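Local coordinates for bacteriophage virulence determinant (PDB 6GGR), which probably acts as a zinc metalloprotease effector that Salmonella uses to cleave the NF-kappa B subunit p65 and so deactivate NF-kappa B signalling, at residues B[149-153]-B[202-207]; B[20-25]-B[179-185]. All blocks are in the same frame, centred on the assembly; numbering follows the deposited sequence.

In the fold
Interactions 1 and 2 lie on one flank of the chain, their centres about 15 Å apart. Their segments alternate along the sequence: 20-25, then 149-153, then 179-185, then 202-207. Helix 186-197 links them, since 179-185 leads straight into it, 202-207 follows it, and both contacts have side chains on it. The contacts also touch directly: CD of Arg184 is 3.3 Å from O of Arg205. Interaction 2 joins the start of helix 24-30 to loop 179-185, and interaction 1 packs 202-207, near the C-terminus, against loop 149-153. His166 and Asp177, zinc ligands of this protein, lie near both, although no zinc is bound to this chain in the model. Arg205 reaches the bound p65 chain.

Interaction 1: residues B[149-153]-B[202-207]; sequences YESND and SPPRIA
Tyr149 (chi1 p) lays its ring along the backbone of Pro203 to Arg205. At the ring edge its OH donates to O of Pro203 (2.7 Å). Segment 149-151 is extended and turns at Asn152-Asp153; 202-204 is polyproline-like and the chain kinks at Ile206. The end-to-end directions differ by 113°. Ser151 and Arg205 set the register, CA to CA 5.0 Å. N of Ile206 donates to O of Glu150 (3.0 Å), which also receives a CA-H...O contact from CA of Arg205 (3.4 Å). Ile206 (chi1 p, chi2 t) brings CD1 to 3.5 Å from OD1 of Asn152. OG of Ser151 accepts from N of Asp153 (3.0 Å), an ST turn, and is also hydrogen-bonded to O of Gly154. One water joins N of Asn152 to O of Pro204. The all-t Arg205 runs past Tyr149 CB to hydrogen-bond the p65 backbone. Segment 149-153 starts the loop of the antiparallel beta hairpin 148-149/156-157; the tail after helix 186-197 packs on it, with Pro204 and Arg205 resting on that helix.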
loop_
_atom_site.group_PDB
_atom_site.type_symbol
_atom_site.label_atom_id
_atom_site.label_comp_id
_atom_site.label_asym_id
_atom_site.label_seq_id
_atom_site.Cartn_x
_atom_site.Cartn_y
_atom_site.Cartn_z
ATOM N N TYR B 149 10.414 6.007 -0.173
ATOM C CA TYR B 149 9.767 7.159 -0.779
ATOM C C TYR B 149 10.815 7.996 -1.499
ATOM O O TYR B 149 12.019 7.878 -1.249
ATOM C CB TYR B 149 9.007 8.007 0.262
ATOM C CG TYR B 149 9.859 8.744 1.282
ATOM C CD1 TYR B 149 10.457 9.959 0.973
ATOM C CD2 TYR B 149 10.028 8.243 2.567
ATOM C CE1 TYR B 149 11.219 10.644 1.910
ATOM C CE2 TYR B 149 10.790 8.922 3.509
ATOM C CZ TYR B 149 11.379 10.119 3.176
ATOM O OH TYR B 149 12.132 10.784 4.117
ATOM N N GLU B 150 10.349 8.841 -2.410
ATOM C CA GLU B 150 11.242 9.611 -3.262
ATOM C C GLU B 150 11.594 10.940 -2.606
ATOM O O GLU B 150 10.728 11.615 -2.040
ATOM C CB GLU B 150 10.598 9.852 -4.625
ATOM C CG GLU B 150 11.586 10.289 -5.694
ATOM C CD GLU B 150 11.117 9.941 -7.094
ATOM O OE1 GLU B 150 9.921 10.148 -7.391
ATOM O OE2 GLU B 150 11.941 9.448 -7.891
ATOM N N SER B 151 12.873 11.306 -2.682
ATOM C CA SER B 151 13.363 12.573 -2.157
ATOM C C SER B 151 14.441 13.107 -3.087
ATOM O O SER B 151 14.847 12.447 -4.047
ATOM C CB SER B 151 13.926 12.424 -0.738
ATOM O OG SER B 151 15.252 11.921 -0.772
ATOM N N ASN B 152 14.912 14.319 -2.791
ATOM C CA ASN B 152 16.000 14.902 -3.566
ATOM C C ASN B 152 17.336 14.236 -3.265
ATOM O O ASN B 152 18.275 14.380 -4.055
ATOM C CB ASN B 152 16.104 16.402 -3.293
ATOM C CG ASN B 152 14.908 17.174 -3.813
ATOM O OD1 ASN B 152 14.367 16.862 -4.874
ATOM N ND2 ASN B 152 14.491 18.192 -3.069
ATOM N N ASP B 153 17.442 13.523 -2.144
ATOM C CA ASP B 153 18.656 12.805 -1.778
ATOM C C ASP B 153 18.597 11.338 -2.174
ATOM O O ASP B 153 19.366 10.528 -1.647
ATOM C CB ASP B 153 18.907 12.922 -0.274
ATOM C CG ASP B 153 19.156 14.345 0.168
ATOM O OD1 ASP B 153 19.566 15.175 -0.670
ATOM O OD2 ASP B 153 18.939 14.630 1.365
ATOM N N SER B 202 14.801 13.199 8.350
ATOM C CA SER B 202 14.609 12.580 7.044
ATOM C C SER B 202 14.367 13.653 5.983
ATOM O O SER B 202 13.687 14.649 6.256
ATOM C CB SER B 202 13.429 11.607 7.078
ATOM O OG SER B 202 12.194 12.295 7.213
ATOM N N PRO B 203 14.902 13.491 4.771
ATOM C CA PRO B 203 14.594 14.451 3.716
ATOM C C PRO B 203 13.115 14.436 3.406
ATOM O O PRO B 203 12.455 13.385 3.496
ATOM C CB PRO B 203 15.424 13.945 2.523
ATOM C CG PRO B 203 16.412 12.987 3.086
ATOM C CD PRO B 203 15.782 12.409 4.299
ATOM N N PRO B 204 12.541 15.579 3.033
ATOM C CA PRO B 204 11.111 15.595 2.708
ATOM C C PRO B 204 10.807 14.792 1.452
ATOM O O PRO B 204 11.644 14.630 0.561
ATOM C CB PRO B 204 10.798 17.082 2.518
ATOM C CG PRO B 204 12.103 17.725 2.253
ATOM C CD PRO B 204 13.141 16.921 2.963
ATOM N N ARG B 205 9.578 14.292 1.396
ATOM C CA ARG B 205 9.125 13.427 0.314
ATOM C C ARG B 205 8.638 14.296 -0.837
ATOM O O ARG B 205 7.616 14.978 -0.717
ATOM C CB ARG B 205 8.022 12.507 0.824
ATOM C CG ARG B 205 7.491 11.501 -0.174
ATOM C CD ARG B 205 6.406 10.682 0.493
ATOM N NE ARG B 205 5.915 9.585 -0.329
ATOM C CZ ARG B 205 4.931 8.773 0.042
ATOM N NH1 ARG B 205 4.341 8.937 1.224
ATOM N NH2 ARG B 205 4.539 7.794 -0.764
ATOM N N ILE B 206 9.360 14.263 -1.961
ATOM C CA ILE B 206 9.072 15.157 -3.080
ATOM C C ILE B 206 7.988 14.623 -4.001
ATOM O O ILE B 206 7.451 15.390 -4.814
ATOM C CB ILE B 206 10.345 15.437 -3.905
ATOM C CG1 ILE B 206 10.821 14.170 -4.630
ATOM C CG2 ILE B 206 11.443 15.991 -3.002
ATOM C CD1 ILE B 206 12.056 14.375 -5.492
ATOM N N ALA B 207 7.648 13.338 -3.908
ATOM C CA ALA B 207 6.624 12.752 -4.759
ATOM C C ALA B 207 6.021 11.551 -4.048
ATOM O O ALA B 207 6.697 10.868 -3.273
ATOM C CB ALA B 207 7.193 12.331 -6.117
HETATM O O HOH W 1 7.605 8.316 -2.624
HETATM O O HOH W 2 13.659 15.652 -0.442
#

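Interaction 2: residues B[20-25]-B[179-185]; sequences DNPSQL and EDSNPRG
Glu179 reaches across to the start of helix 24-30 with chi1 and chi2 both t and chi3 near 4°. OE1 accepts from OG of Ser23 (2.6 Å). OE2 accepts from N of Gln24 (2.9 Å) and, weakly, from N of Leu25 (3.3 Å). Ser23 is the N-cap residue, with chi1 t, and its OG also takes a weak capping bond from N of Leu25 (3.4 Å). Leu25 (chi1 m, chi2 t) sets CD1 3.4 Å from CG of Glu179.

In segment 179-185 a type II turn spans Glu179 to Asn182, with Ser181 at positive phi. Asn182, chi1 t and chi2 -91°, accepts through OD1 from N of Arg184 (3.1 Å), an Asx turn, and from N of Gly185 (2.8 Å). Gly185, the N-cap of helix 186-197, has phi 88° and psi 170°, which suit glycine. The closest CA pair is Ser23 and Gly185, 5.9 Å. Asn21 adopts phi 57° and psi 68°; its t rotamer brings ND2 to 3.6 Å from CD of Pro183. Arg184, m-t-m through chi3, puts NH2 2.8 Å from O of Asn21, while its NE forms a salt bridge with OE2 of Glu189 in helix 186-197. The contact is mainly polar: a distant carboxylate accepts from the first backbone NH groups of helix 24-30, which have no acceptor one turn earlier within the helix, and supplements the N-cap Ser23.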
loop_
_atom_site.group_PDB
_atom_site.type_symbol
_atom_site.label_atom_id
_atom_site.label_comp_id
_atom_site.label_asym_id
_atom_site.label_seq_id
_atom_site.Cartn_x
_atom_site.Cartn_y
_atom_site.Cartn_z
ATOM N N ASP B 20 6.992 25.802 -4.567
ATOM C CA ASP B 20 6.877 25.830 -6.023
ATOM C C ASP B 20 5.938 24.696 -6.425
ATOM O O ASP B 20 6.280 23.516 -6.299
ATOM C CB ASP B 20 8.247 25.721 -6.693
ATOM C CG ASP B 20 8.835 24.328 -6.619
ATOM O OD1 ASP B 20 8.937 23.774 -5.504
ATOM O OD2 ASP B 20 9.190 23.785 -7.688
ATOM N N ASN B 21 4.748 25.059 -6.889
ATOM C CA ASN B 21 3.640 24.123 -7.034
ATOM C C ASN B 21 3.354 23.467 -5.690
ATOM O O ASN B 21 3.594 22.263 -5.520
ATOM C CB ASN B 21 3.924 23.048 -8.080
ATOM C CG ASN B 21 2.761 22.082 -8.243
ATOM O OD1 ASN B 21 1.631 22.385 -7.855
ATOM N ND2 ASN B 21 3.034 20.911 -8.808
ATOM N N PRO B 22 2.856 24.216 -4.715
ATOM C CA PRO B 22 2.405 23.599 -3.470
ATOM C C PRO B 22 1.066 22.911 -3.674
ATOM O O PRO B 22 0.319 23.204 -4.610
ATOM C CB PRO B 22 2.274 24.791 -2.517
ATOM C CG PRO B 22 1.875 25.905 -3.414
ATOM C CD PRO B 22 2.556 25.655 -4.747
ATOM N N SER B 23 0.769 21.981 -2.777
ATOM C CA SER B 23 -0.540 21.352 -2.804
ATOM C C SER B 23 -1.610 22.419 -2.631
ATOM O O SER B 23 -1.497 23.296 -1.771
ATOM C CB SER B 23 -0.654 20.300 -1.701
ATOM O OG SER B 23 -1.984 19.825 -1.588
ATOM N N GLN B 24 -2.655 22.349 -3.452
ATOM C CA GLN B 24 -3.771 23.278 -3.327
ATOM C C GLN B 24 -4.863 22.768 -2.393
ATOM O O GLN B 24 -5.676 23.570 -1.920
ATOM C CB GLN B 24 -4.369 23.573 -4.708
ATOM C CG GLN B 24 -3.438 24.349 -5.638
ATOM C CD GLN B 24 -3.110 25.740 -5.118
ATOM O OE1 GLN B 24 -3.937 26.388 -4.475
ATOM N NE2 GLN B 24 -1.894 26.203 -5.392
ATOM N N LEU B 25 -4.882 21.466 -2.096
ATOM C CA LEU B 25 -5.882 20.912 -1.188
ATOM C C LEU B 25 -5.508 21.136 0.273
ATOM O O LEU B 25 -6.377 21.432 1.100
ATOM C CB LEU B 25 -6.060 19.420 -1.462
ATOM C CG LEU B 25 -6.770 19.073 -2.770
ATOM C CD1 LEU B 25 -6.488 17.632 -3.158
ATOM C CD2 LEU B 25 -8.265 19.304 -2.638
ATOM N N GLU B 179 -4.033 13.926 -5.679
ATOM C CA GLU B 179 -4.345 15.306 -6.031
ATOM C C GLU B 179 -3.967 15.527 -7.487
ATOM O O GLU B 179 -2.790 15.435 -7.850
ATOM C CB GLU B 179 -3.622 16.308 -5.130
ATOM C CG GLU B 179 -3.963 17.748 -5.481
ATOM C CD GLU B 179 -3.264 18.766 -4.604
ATOM O OE1 GLU B 179 -2.432 18.372 -3.757
ATOM O OE2 GLU B 179 -3.547 19.972 -4.772
ATOM N N ASP B 180 -4.971 15.795 -8.314
ATOM C CA ASP B 180 -4.758 16.278 -9.671
ATOM C C ASP B 180 -3.691 17.366 -9.720
ATOM O O ASP B 180 -3.785 18.384 -9.026
ATOM C CB ASP B 180 -6.080 16.811 -10.224
ATOM C CG ASP B 180 -7.067 15.708 -10.509
ATOM O OD1 ASP B 180 -6.649 14.532 -10.555
ATOM O OD2 ASP B 180 -8.259 16.022 -10.713
ATOM N N SER B 181 -2.673 17.145 -10.552
ATOM C CA SER B 181 -1.652 18.137 -10.877
ATOM C C SER B 181 -0.737 18.483 -9.706
ATOM O O SER B 181 -0.068 19.521 -9.736
ATOM C CB SER B 181 -2.277 19.428 -11.409
ATOM O OG SER B 181 -2.785 20.216 -10.345
ATOM N N ASN B 182 -0.697 17.659 -8.657
ATOM C CA ASN B 182 0.297 17.816 -7.597
ATOM C C ASN B 182 0.980 16.471 -7.382
ATOM O O ASN B 182 0.295 15.460 -7.152
ATOM C CB ASN B 182 -0.322 18.316 -6.286
ATOM C CG ASN B 182 0.728 18.705 -5.249
ATOM O OD1 ASN B 182 1.151 17.883 -4.438
ATOM N ND2 ASN B 182 1.156 19.961 -5.279
ATOM N N PRO B 183 2.315 16.408 -7.435
ATOM C CA PRO B 183 2.997 15.105 -7.342
ATOM C C PRO B 183 3.001 14.496 -5.947
ATOM O O PRO B 183 3.345 13.313 -5.817
ATOM C CB PRO B 183 4.423 15.429 -7.806
ATOM C CG PRO B 183 4.608 16.864 -7.454
ATOM C CD PRO B 183 3.270 17.516 -7.616
ATOM N N ARG B 184 2.640 15.248 -4.908
ATOM C CA ARG B 184 2.690 14.768 -3.532
ATOM C C ARG B 184 1.314 14.574 -2.913
ATOM O O ARG B 184 1.070 13.558 -2.256
ATOM C CB ARG B 184 3.502 15.745 -2.665
ATOM C CG ARG B 184 4.975 15.847 -3.037
ATOM C CD ARG B 184 5.626 17.039 -2.358
ATOM N NE ARG B 184 5.043 18.302 -2.806
ATOM C CZ ARG B 184 5.469 19.006 -3.851
ATOM N NH1 ARG B 184 6.496 18.581 -4.577
ATOM N NH2 ARG B 184 4.867 20.144 -4.173
ATOM N N GLY B 185 0.408 15.531 -3.089
ATOM C CA GLY B 185 -0.878 15.479 -2.438
ATOM C C GLY B 185 -0.828 16.122 -1.065
ATOM O O GLY B 185 0.244 16.432 -0.539
#